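Local structure of uncharacterized protein VPA0106 (Vibrio parahaemolyticus, 3U07) at residues N79-H84 with I411-G416; Y108-T113 with M165-A170; P148-E153 with S192-K197. The protein is of unknown function but probably carries a signal sequence, consistent with export, and combines regions of the DUF1254 and DUF1214 families. The protein carries 2 engineered substitutions. All blocks are in the same frame, centred on the assembly; numbering follows the deposited sequence.

Contact 1. Residues N79-H84 with I411-G416; sequences NNDTLH and IMRFYG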
loop_
_atom_site.group_PDB
_atom_site.type_symbol
_atom_site.label_atom_id
_atom_site.label_comp_id
_atom_site.label_asym_id
_atom_site.label_seq_id
_atom_site.Cartn_x
_atom_site.Cartn_y
_atom_site.Cartn_z
ATOM N N ASN A 79 9.046 -6.344 1.316
ATOM C CA ASN A 79 10.045 -5.697 2.167
ATOM C C ASN A 79 10.918 -6.608 3.015
ATOM O O ASN A 79 10.435 -7.563 3.621
ATOM C CB ASN A 79 9.359 -4.714 3.120
ATOM C CG ASN A 79 8.728 -3.542 2.402
ATOM O OD1 ASN A 79 8.267 -3.667 1.268
ATOM N ND2 ASN A 79 8.682 -2.395 3.074
ATOM N N ASN A 80 12.208 -6.292 3.053
ATOM C CA ASN A 80 13.168 -7.018 3.877
ATOM C C ASN A 80 13.489 -5.985 4.960
ATOM O O ASN A 80 14.384 -6.169 5.792
ATOM C CB ASN A 80 14.431 -7.359 3.077
ATOM C CG ASN A 80 15.403 -8.236 3.858
ATOM O OD1 ASN A 80 14.996 -9.194 4.519
ATOM N ND2 ASN A 80 16.693 -7.924 3.768
ATOM N N ASP A 81 12.715 -4.897 4.937
ATOM C CA ASP A 81 12.878 -3.783 5.867
ATOM C C ASP A 81 12.001 -3.820 7.115
ATOM O O ASP A 81 12.430 -3.389 8.186
ATOM C CB ASP A 81 12.601 -2.444 5.160
ATOM C CG ASP A 81 13.341 -2.296 3.840
ATOM O OD1 ASP A 81 14.447 -2.859 3.700
ATOM O OD2 ASP A 81 12.820 -1.593 2.947
ATOM N N THR A 82 10.782 -4.336 6.990
ATOM C CA THR A 82 9.864 -4.321 8.122
ATOM C C THR A 82 9.030 -5.568 8.399
ATOM O O THR A 82 8.841 -6.414 7.527
ATOM C CB THR A 82 8.877 -3.137 7.967
ATOM O OG1 THR A 82 8.243 -3.209 6.681
ATOM C CG2 THR A 82 9.606 -1.805 8.082
ATOM N N LEU A 83 8.541 -5.663 9.636
ATOM C CA LEU A 83 7.660 -6.753 10.061
ATOM C C LEU A 83 6.271 -6.145 9.833
ATOM O O LEU A 83 6.147 -4.922 9.745
ATOM C CB LEU A 83 7.851 -7.061 11.547
ATOM C CG LEU A 83 9.261 -7.406 12.023
ATOM C CD1 LEU A 83 9.257 -7.500 13.540
ATOM C CD2 LEU A 83 9.729 -8.709 11.397
ATOM N N HIS A 84 5.226 -6.959 9.755
ATOM C CA HIS A 84 3.911 -6.388 9.498
ATOM C C HIS A 84 2.752 -6.946 10.307
ATOM O O HIS A 84 2.790 -8.073 10.800
ATOM C CB HIS A 84 3.553 -6.533 8.012
ATOM C CG HIS A 84 2.999 -7.879 7.656
ATOM N ND1 HIS A 84 3.797 -8.961 7.353
ATOM C CD2 HIS A 84 1.722 -8.335 7.625
ATOM C CE1 HIS A 84 3.039 -10.024 7.150
ATOM N NE2 HIS A 84 1.775 -9.672 7.311
ATOM N N ILE A 411 15.369 -3.619 -5.918
ATOM C CA ILE A 411 14.311 -2.681 -5.561
ATOM C C ILE A 411 14.855 -1.696 -4.533
ATOM O O ILE A 411 15.292 -2.100 -3.458
ATOM C CB ILE A 411 13.099 -3.390 -4.919
ATOM C CG1 ILE A 411 12.368 -4.250 -5.954
ATOM C CG2 ILE A 411 12.169 -2.349 -4.294
ATOM C CD1 ILE A 411 11.694 -3.463 -7.061
HETATM N N MSE A 412 14.844 -0.410 -4.864
HETATM C CA MSE A 412 15.315 0.596 -3.923
HETATM C C MSE A 412 14.081 1.233 -3.275
HETATM O O MSE A 412 13.121 1.595 -3.959
HETATM C CB MSE A 412 16.152 1.661 -4.635
HETATM C CG MSE A 412 16.902 2.586 -3.681
HETATM SE SE MSE A 412 18.236 3.696 -4.567
HETATM C CE MSE A 412 19.062 2.316 -5.619
ATOM N N ARG A 413 14.099 1.343 -1.953
ATOM C CA ARG A 413 12.974 1.927 -1.234
ATOM C C ARG A 413 13.375 3.213 -0.521
ATOM O O ARG A 413 14.471 3.319 0.033
ATOM C CB ARG A 413 12.404 0.904 -0.243
ATOM C CG ARG A 413 11.774 -0.302 -0.935
ATOM C CD ARG A 413 11.134 -1.260 0.051
ATOM N NE ARG A 413 10.327 -2.274 -0.630
ATOM C CZ ARG A 413 10.785 -3.452 -1.045
ATOM N NH1 ARG A 413 12.052 -3.786 -0.849
ATOM N NH2 ARG A 413 9.971 -4.298 -1.663
ATOM N N PHE A 414 12.484 4.197 -0.559
ATOM C CA PHE A 414 12.743 5.490 0.064
ATOM C C PHE A 414 11.618 5.839 1.038
ATOM O O PHE A 414 10.446 5.902 0.662
ATOM C CB PHE A 414 12.846 6.583 -1.006
ATOM C CG PHE A 414 13.716 6.216 -2.181
ATOM C CD1 PHE A 414 13.241 5.371 -3.180
ATOM C CD2 PHE A 414 15.007 6.734 -2.298
ATOM C CE1 PHE A 414 14.034 5.045 -4.282
ATOM C CE2 PHE A 414 15.814 6.416 -3.398
ATOM C CZ PHE A 414 15.326 5.571 -4.392
ATOM N N TYR A 415 11.987 6.065 2.291
ATOM C CA TYR A 415 11.026 6.405 3.334
ATOM C C TYR A 415 11.237 7.857 3.740
ATOM O O TYR A 415 12.273 8.204 4.303
ATOM C CB TYR A 415 11.238 5.480 4.527
ATOM C CG TYR A 415 11.050 4.022 4.178
ATOM C CD1 TYR A 415 9.795 3.415 4.275
ATOM C CD2 TYR A 415 12.114 3.259 3.714
ATOM C CE1 TYR A 415 9.611 2.081 3.917
ATOM C CE2 TYR A 415 11.941 1.929 3.349
ATOM C CZ TYR A 415 10.691 1.345 3.452
ATOM O OH TYR A 415 10.522 0.033 3.082
ATOM N N GLY A 416 10.253 8.700 3.445
ATOM C CA GLY A 416 10.359 10.109 3.770
ATOM C C GLY A 416 11.094 10.833 2.657
ATOM O O GLY A 416 11.841 11.785 2.900
#
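R413 and Y415 reach from their strand toward N79 and D81, and the four side chains make a polar cluster in which just one pair has the geometry of a hydrogen bond. I411, first along the segment, packs on R413 within its own strand: its CG2 sits 3.6 Å above the guanidinium plane, while CA of N79 lies over the opposite face, so the flat group is held between a methyl and a piece of backbone. R413 comes next, its chain extended from CG to NE. OD1 of N79 stands over that same second face, 3.1 Å from R413 NE, too far from the line of the N-H to be bonded; N79 is poorly ordered. D81 OD2 touches the aliphatic part of the arginine, 3.4 Å from R413 CD, and stays 4.4 Å from R413 NE, an attraction of opposite charges without a salt bridge. The guanidinium finds a partner in Y353, whose hydroxyl bonds R413 NH1. Y415 then donates from OH to the anti lone pair of D81 OD2 at 2.8 Å, with carboxylate and ring planes 78° apart. S349 OG also bonds that oxygen, and N79 ND2 meets the tyrosine tip to tip without bonding it. Around the cluster, F347 stacks on the Y415 ring and the ring of Y108 meets it obliquely. Strand 408-417 runs between 315-319 and 347-354 in one antiparallel sheet, whereas 79-84 leads into 82-90, an outermost strand of another, paired with 161-169; the contact therefore joins two sheets.

Contact 2. Residues Y108-T113 with M165-A170; sequences YWILHT and MGRIMA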
loop_
_atom_site.group_PDB
_atom_site.type_symbol
_atom_site.label_atom_id
_atom_site.label_comp_id
_atom_site.label_asym_id
_atom_site.label_seq_id
_atom_site.Cartn_x
_atom_site.Cartn_y
_atom_site.Cartn_z
ATOM N N TYR A 108 11.672 2.866 12.832
ATOM C CA TYR A 108 10.639 3.281 11.889
ATOM C C TYR A 108 9.396 2.424 12.114
ATOM O O TYR A 108 9.497 1.221 12.365
ATOM C CB TYR A 108 11.092 3.085 10.438
ATOM C CG TYR A 108 10.011 3.406 9.420
ATOM C CD1 TYR A 108 9.807 4.712 8.978
ATOM C CD2 TYR A 108 9.161 2.413 8.938
ATOM C CE1 TYR A 108 8.780 5.023 8.086
ATOM C CE2 TYR A 108 8.125 2.716 8.043
ATOM C CZ TYR A 108 7.942 4.022 7.625
ATOM O OH TYR A 108 6.920 4.340 6.753
ATOM N N TRP A 109 8.231 3.054 12.035
ATOM C CA TRP A 109 6.959 2.350 12.182
ATOM C C TRP A 109 5.889 3.169 11.499
ATOM O O TRP A 109 6.031 4.384 11.337
ATOM C CB TRP A 109 6.575 2.154 13.649
ATOM C CG TRP A 109 6.359 3.434 14.406
ATOM C CD1 TRP A 109 7.304 4.170 15.063
ATOM C CD2 TRP A 109 5.118 4.127 14.582
ATOM N NE1 TRP A 109 6.728 5.275 15.642
ATOM C CE2 TRP A 109 5.387 5.272 15.365
ATOM C CE3 TRP A 109 3.804 3.886 14.159
ATOM C CZ2 TRP A 109 4.387 6.180 15.730
ATOM C CZ3 TRP A 109 2.810 4.789 14.521
ATOM C CH2 TRP A 109 3.107 5.921 15.302
ATOM N N ILE A 110 4.819 2.505 11.086
ATOM C CA ILE A 110 3.731 3.205 10.427
ATOM C C ILE A 110 2.424 2.431 10.533
ATOM O O ILE A 110 2.410 1.201 10.433
ATOM C CB ILE A 110 4.059 3.454 8.929
ATOM C CG1 ILE A 110 2.942 4.266 8.274
ATOM C CG2 ILE A 110 4.268 2.121 8.208
ATOM C CD1 ILE A 110 3.338 4.869 6.951
ATOM N N LEU A 111 1.342 3.157 10.797
ATOM C CA LEU A 111 0.004 2.569 10.854
ATOM C C LEU A 111 -0.641 3.164 9.601
ATOM O O LEU A 111 -0.817 4.376 9.497
ATOM C CB LEU A 111 -0.749 3.007 12.111
ATOM C CG LEU A 111 -2.252 2.691 12.167
ATOM C CD1 LEU A 111 -2.492 1.201 11.956
ATOM C CD2 LEU A 111 -2.804 3.139 13.513
ATOM N N HIS A 112 -0.974 2.307 8.645
ATOM C CA HIS A 112 -1.538 2.758 7.380
ATOM C C HIS A 112 -2.921 2.165 7.120
ATOM O O HIS A 112 -3.085 0.948 7.120
ATOM C CB HIS A 112 -0.567 2.362 6.264
ATOM C CG HIS A 112 -1.049 2.679 4.885
ATOM N ND1 HIS A 112 -0.744 1.887 3.796
ATOM C CD2 HIS A 112 -1.792 3.703 4.407
ATOM C CE1 HIS A 112 -1.283 2.409 2.711
ATOM N NE2 HIS A 112 -1.926 3.513 3.054
ATOM N N THR A 113 -3.913 3.025 6.897
ATOM C CA THR A 113 -5.267 2.556 6.630
ATOM C C THR A 113 -5.787 3.151 5.337
ATOM O O THR A 113 -5.462 4.284 4.991
ATOM C CB THR A 113 -6.256 2.932 7.776
ATOM O OG1 THR A 113 -6.221 4.348 7.998
ATOM C CG2 THR A 113 -5.890 2.208 9.073
HETATM N N MSE A 165 -2.874 -1.811 7.804
HETATM C CA MSE A 165 -1.548 -2.406 7.662
HETATM C C MSE A 165 -0.574 -1.663 8.562
HETATM O O MSE A 165 -0.478 -0.438 8.507
HETATM C CB MSE A 165 -1.058 -2.314 6.211
HETATM C CG MSE A 165 0.432 -2.621 6.025
HETATM SE SE MSE A 165 0.914 -4.505 5.948
HETATM C CE MSE A 165 2.684 -4.297 5.185
ATOM N N GLY A 166 0.133 -2.409 9.401
ATOM C CA GLY A 166 1.115 -1.807 10.280
ATOM C C GLY A 166 2.482 -2.364 9.926
ATOM O O GLY A 166 2.617 -3.554 9.644
ATOM N N ARG A 167 3.493 -1.503 9.912
ATOM C CA ARG A 167 4.853 -1.933 9.598
ATOM C C ARG A 167 5.800 -1.422 10.671
ATOM O O ARG A 167 5.769 -0.245 11.027
ATOM C CB ARG A 167 5.316 -1.380 8.246
ATOM C CG ARG A 167 4.482 -1.798 7.051
ATOM C CD ARG A 167 5.021 -1.154 5.783
ATOM N NE ARG A 167 4.135 -1.352 4.639
ATOM C CZ ARG A 167 4.459 -1.071 3.380
ATOM N NH1 ARG A 167 5.660 -0.579 3.093
ATOM N NH2 ARG A 167 3.582 -1.278 2.406
ATOM N N ILE A 168 6.637 -2.317 11.183
ATOM C CA ILE A 168 7.617 -1.966 12.200
ATOM C C ILE A 168 9.004 -2.443 11.761
ATOM O O ILE A 168 9.223 -3.636 11.564
ATOM C CB ILE A 168 7.267 -2.603 13.559
ATOM C CG1 ILE A 168 5.902 -2.090 14.035
ATOM C CG2 ILE A 168 8.339 -2.259 14.585
ATOM C CD1 ILE A 168 5.401 -2.754 15.309
HETATM N N MSE A 169 9.920 -1.491 11.602
HETATM C CA MSE A 169 11.297 -1.756 11.193
HETATM C C MSE A 169 12.041 -2.678 12.160
HETATM O O MSE A 169 11.882 -2.593 13.382
HETATM C CB MSE A 169 12.073 -0.436 11.080
HETATM C CG MSE A 169 13.601 -0.587 11.004
HETATM SE SE MSE A 169 14.617 0.971 11.634
HETATM C CE MSE A 169 14.631 2.017 10.016
ATOM N N ALA A 170 12.856 -3.555 11.585
ATOM C CA ALA A 170 13.685 -4.502 12.325
ATOM C C ALA A 170 14.887 -4.698 11.400
ATOM O O ALA A 170 14.745 -5.212 10.288
ATOM C CB ALA A 170 12.946 -5.802 12.523
HETATM O O HOH W 1 1.168 -0.443 3.846
#
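Y108 and M169 open the pairing of antiparallel strands 109-115 and 161-169, the inner two of a four-stranded sheet edged by 82-90 and 120-125: M169 N donates to Y108 O at 2.8 Å. Y108 CB packs 3.7 Å from M169 CB. Next, I110 and R167 form a hydrogen-bonded pair, each N-H meeting the other's carbonyl. R167 N to I110 O is the straighter of the two, at 163° against 144°. H112 and M165 repeat this reciprocal pair of hydrogen bonds, with H112 N giving to M165 O at 2.8 Å. At the pairs in between, W109 with I168 and L111 with G166, the backbone N-H and C=O groups turn outward: W109 and L111 bond S126 and F124 on one flank, G166 and I168 bond L85 and L83 on the other. W109 N also has S126 OG. R167 O receives a CA-H contact from W109 CA, 3.1 Å away.

On the face bearing I110, H112, M165 and R167, CG2 of I110 lies against R167 CB. The arginine chain runs beside the isoleucine, extended from CG to NE, and R167 NH2 makes a weak bond to a water. That water, in the plane of the H112 ring, is hydrogen-bonded to H112 ND1 at 3.0 Å. The chemistry is thus divided: backbone bonds fix the strand register, while the buried H112 and W109 find further partners beyond the pair, NE2 at T120 OG1 and NE1 at G130 O.

Contact 3. Residues P148-E153 with S192-K197; sequences PASVDE and SEYLGK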
loop_
_atom_site.group_PDB
_atom_site.type_symbol
_atom_site.label_atom_id
_atom_site.label_comp_id
_atom_site.label_asym_id
_atom_site.label_seq_id
_atom_site.Cartn_x
_atom_site.Cartn_y
_atom_site.Cartn_z
ATOM N N PRO A 148 -13.704 9.947 23.491
ATOM C CA PRO A 148 -13.077 9.761 24.805
ATOM C C PRO A 148 -11.857 10.678 24.957
ATOM O O PRO A 148 -11.079 10.843 24.014
ATOM C CB PRO A 148 -12.692 8.283 24.792
ATOM C CG PRO A 148 -13.774 7.668 23.928
ATOM C CD PRO A 148 -13.840 8.663 22.784
ATOM N N ALA A 149 -11.696 11.276 26.136
ATOM C CA ALA A 149 -10.562 12.169 26.394
ATOM C C ALA A 149 -9.258 11.417 26.135
ATOM O O ALA A 149 -8.233 12.004 25.781
ATOM C CB ALA A 149 -10.600 12.656 27.839
ATOM N N SER A 150 -9.345 10.104 26.317
ATOM C CA SER A 150 -8.259 9.142 26.146
ATOM C C SER A 150 -7.740 9.004 24.702
ATOM O O SER A 150 -6.605 8.584 24.474
ATOM C CB SER A 150 -8.769 7.779 26.621
ATOM O OG SER A 150 -7.712 6.871 26.834
ATOM N N VAL A 151 -8.581 9.341 23.733
ATOM C CA VAL A 151 -8.218 9.218 22.326
ATOM C C VAL A 151 -7.327 10.343 21.824
ATOM O O VAL A 151 -7.591 11.513 22.074
ATOM C CB VAL A 151 -9.490 9.124 21.447
ATOM C CG1 VAL A 151 -9.137 9.310 19.968
ATOM C CG2 VAL A 151 -10.150 7.769 21.667
ATOM N N ASP A 152 -6.268 9.972 21.109
ATOM C CA ASP A 152 -5.327 10.941 20.566
ATOM C C ASP A 152 -5.830 11.622 19.302
ATOM O O ASP A 152 -5.939 12.842 19.238
ATOM C CB ASP A 152 -3.997 10.248 20.272
ATOM C CG ASP A 152 -3.196 9.971 21.528
ATOM O OD1 ASP A 152 -2.469 10.882 21.972
ATOM O OD2 ASP A 152 -3.301 8.849 22.072
ATOM N N GLU A 153 -6.135 10.822 18.290
ATOM C CA GLU A 153 -6.609 11.356 17.023
ATOM C C GLU A 153 -7.815 10.568 16.550
ATOM O O GLU A 153 -7.959 9.388 16.858
ATOM C CB GLU A 153 -5.502 11.266 15.966
ATOM C CG GLU A 153 -4.215 12.005 16.318
ATOM C CD GLU A 153 -4.399 13.512 16.397
ATOM O OE1 GLU A 153 -5.208 14.060 15.615
ATOM O OE2 GLU A 153 -3.724 14.153 17.229
ATOM N N SER A 192 -17.100 0.604 22.446
ATOM C CA SER A 192 -17.762 0.052 23.620
ATOM C C SER A 192 -16.798 -0.803 24.428
ATOM O O SER A 192 -16.714 -0.657 25.650
ATOM C CB SER A 192 -18.999 -0.761 23.219
ATOM O OG SER A 192 -18.655 -1.824 22.353
ATOM N N GLU A 193 -16.064 -1.687 23.753
ATOM C CA GLU A 193 -15.091 -2.539 24.438
ATOM C C GLU A 193 -14.062 -1.651 25.133
ATOM O O GLU A 193 -13.686 -1.891 26.279
ATOM C CB GLU A 193 -14.365 -3.453 23.443
ATOM C CG GLU A 193 -13.416 -4.454 24.107
ATOM C CD GLU A 193 -12.673 -5.332 23.107
ATOM O OE1 GLU A 193 -13.215 -5.587 22.009
ATOM O OE2 GLU A 193 -11.552 -5.783 23.430
ATOM N N TYR A 194 -13.614 -0.624 24.421
ATOM C CA TYR A 194 -12.627 0.324 24.932
ATOM C C TYR A 194 -13.130 0.998 26.204
ATOM O O TYR A 194 -12.371 1.211 27.147
ATOM C CB TYR A 194 -12.359 1.392 23.872
ATOM C CG TYR A 194 -11.262 2.377 24.193
ATOM C CD1 TYR A 194 -9.927 2.078 23.925
ATOM C CD2 TYR A 194 -11.565 3.639 24.703
ATOM C CE1 TYR A 194 -8.921 3.015 24.147
ATOM C CE2 TYR A 194 -10.568 4.582 24.931
ATOM C CZ TYR A 194 -9.250 4.265 24.648
ATOM O OH TYR A 194 -8.268 5.206 24.854
ATOM N N LEU A 195 -14.414 1.337 26.219
ATOM C CA LEU A 195 -15.007 2.012 27.364
ATOM C C LEU A 195 -15.576 1.047 28.399
ATOM O O LEU A 195 -16.034 1.474 29.460
ATOM C CB LEU A 195 -16.097 2.984 26.883
ATOM C CG LEU A 195 -15.620 4.103 25.943
ATOM C CD1 LEU A 195 -16.803 4.937 25.470
ATOM C CD2 LEU A 195 -14.604 4.984 26.668
ATOM N N GLY A 196 -15.527 -0.250 28.094
ATOM C CA GLY A 196 -16.051 -1.257 29.004
ATOM C C GLY A 196 -17.560 -1.142 29.106
ATOM O O GLY A 196 -18.144 -1.317 30.172
ATOM N N LYS A 197 -18.197 -0.871 27.972
ATOM C CA LYS A 197 -19.641 -0.687 27.915
ATOM C C LYS A 197 -20.383 -1.665 27.023
ATOM O O LYS A 197 -19.779 -2.334 26.183
ATOM C CB LYS A 197 -19.937 0.730 27.420
ATOM C CG LYS A 197 -20.637 1.595 28.430
ATOM C CD LYS A 197 -20.087 3.008 28.463
ATOM C CE LYS A 197 -20.418 3.794 27.209
ATOM N NZ LYS A 197 -19.642 3.346 26.023
#
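S150 and Y194 meet through their hydroxyls, S150 OG lying 2.6 Å from Y194 OH in a hydrogen bond that either group could donate. The serine oxygen comes to the edge of the phenol, near the ring plane, and S150 CB follows it closely, 3.2 Å from Y194 OH. Beside this polar pair is a small apolar one. P148 CG touches L195 CD2 at 3.9 Å, the two side chains crossing at about a right angle, and P148 CB lies 4.3 Å from Y194 CE2. The serine thus meets the hydroxyl end, its CB also lying near CE2, while the proline approaches CE2 obliquely.

The next shell explains how these groups are presented. P148 to V151 form a type I beta turn, closed by the bond from V151 N to P148 O, which sets the proline ring and the serine hydroxyl on the same short loop. Opposite them, Y194 and L195 stand at the end of the helix, where CG of Y194 is anti to its backbone N (chi1 -174°), a torsion that directs the ring from the helix toward the loop. The helix finishes in a Schellman motif: G196 takes a positive phi, and K197 N bonds S192 O at 2.8 Å while G196 N returns to E193 O.

Further out, V151 and Y194 both pack on I97 of strand 96-100, and P148 and V151 both rest on M137 of strand 134-140. S192 OG, on the helix, bonds E94 OE2. Loop and helix end therefore lie against the same sheet while meeting each other above it. Residues of both segments touch crystal neighbours, so the lattice may influence the conformation. Chemically, one short hydroxyl bond beside a modest apolar patch links two surface elements through uncharged groups alone.

How the contacts relate
Compared together, the three contacts illustrate how chemistry follows place in a fold. Contacts 1 and 2 are buried and only 10 Å apart between centres; they touch, with T82 CG2 packing on M169 CA, because strands 82-90 and 161-169 are neighbours in one sheet. Contact 2 pairs two strands of that sheet through regular backbone bonding, whereas contact 1 connects it to a second sheet by side chains, with a carboxylate and a guanidinium in the core. Contact 3 lies at the surface, about 9 Å from contact 2 at the nearest atoms, and relies on neutral groups from a loop and a helix end. In sequence, contacts 2 and 3 interleave, both nested within contact 1.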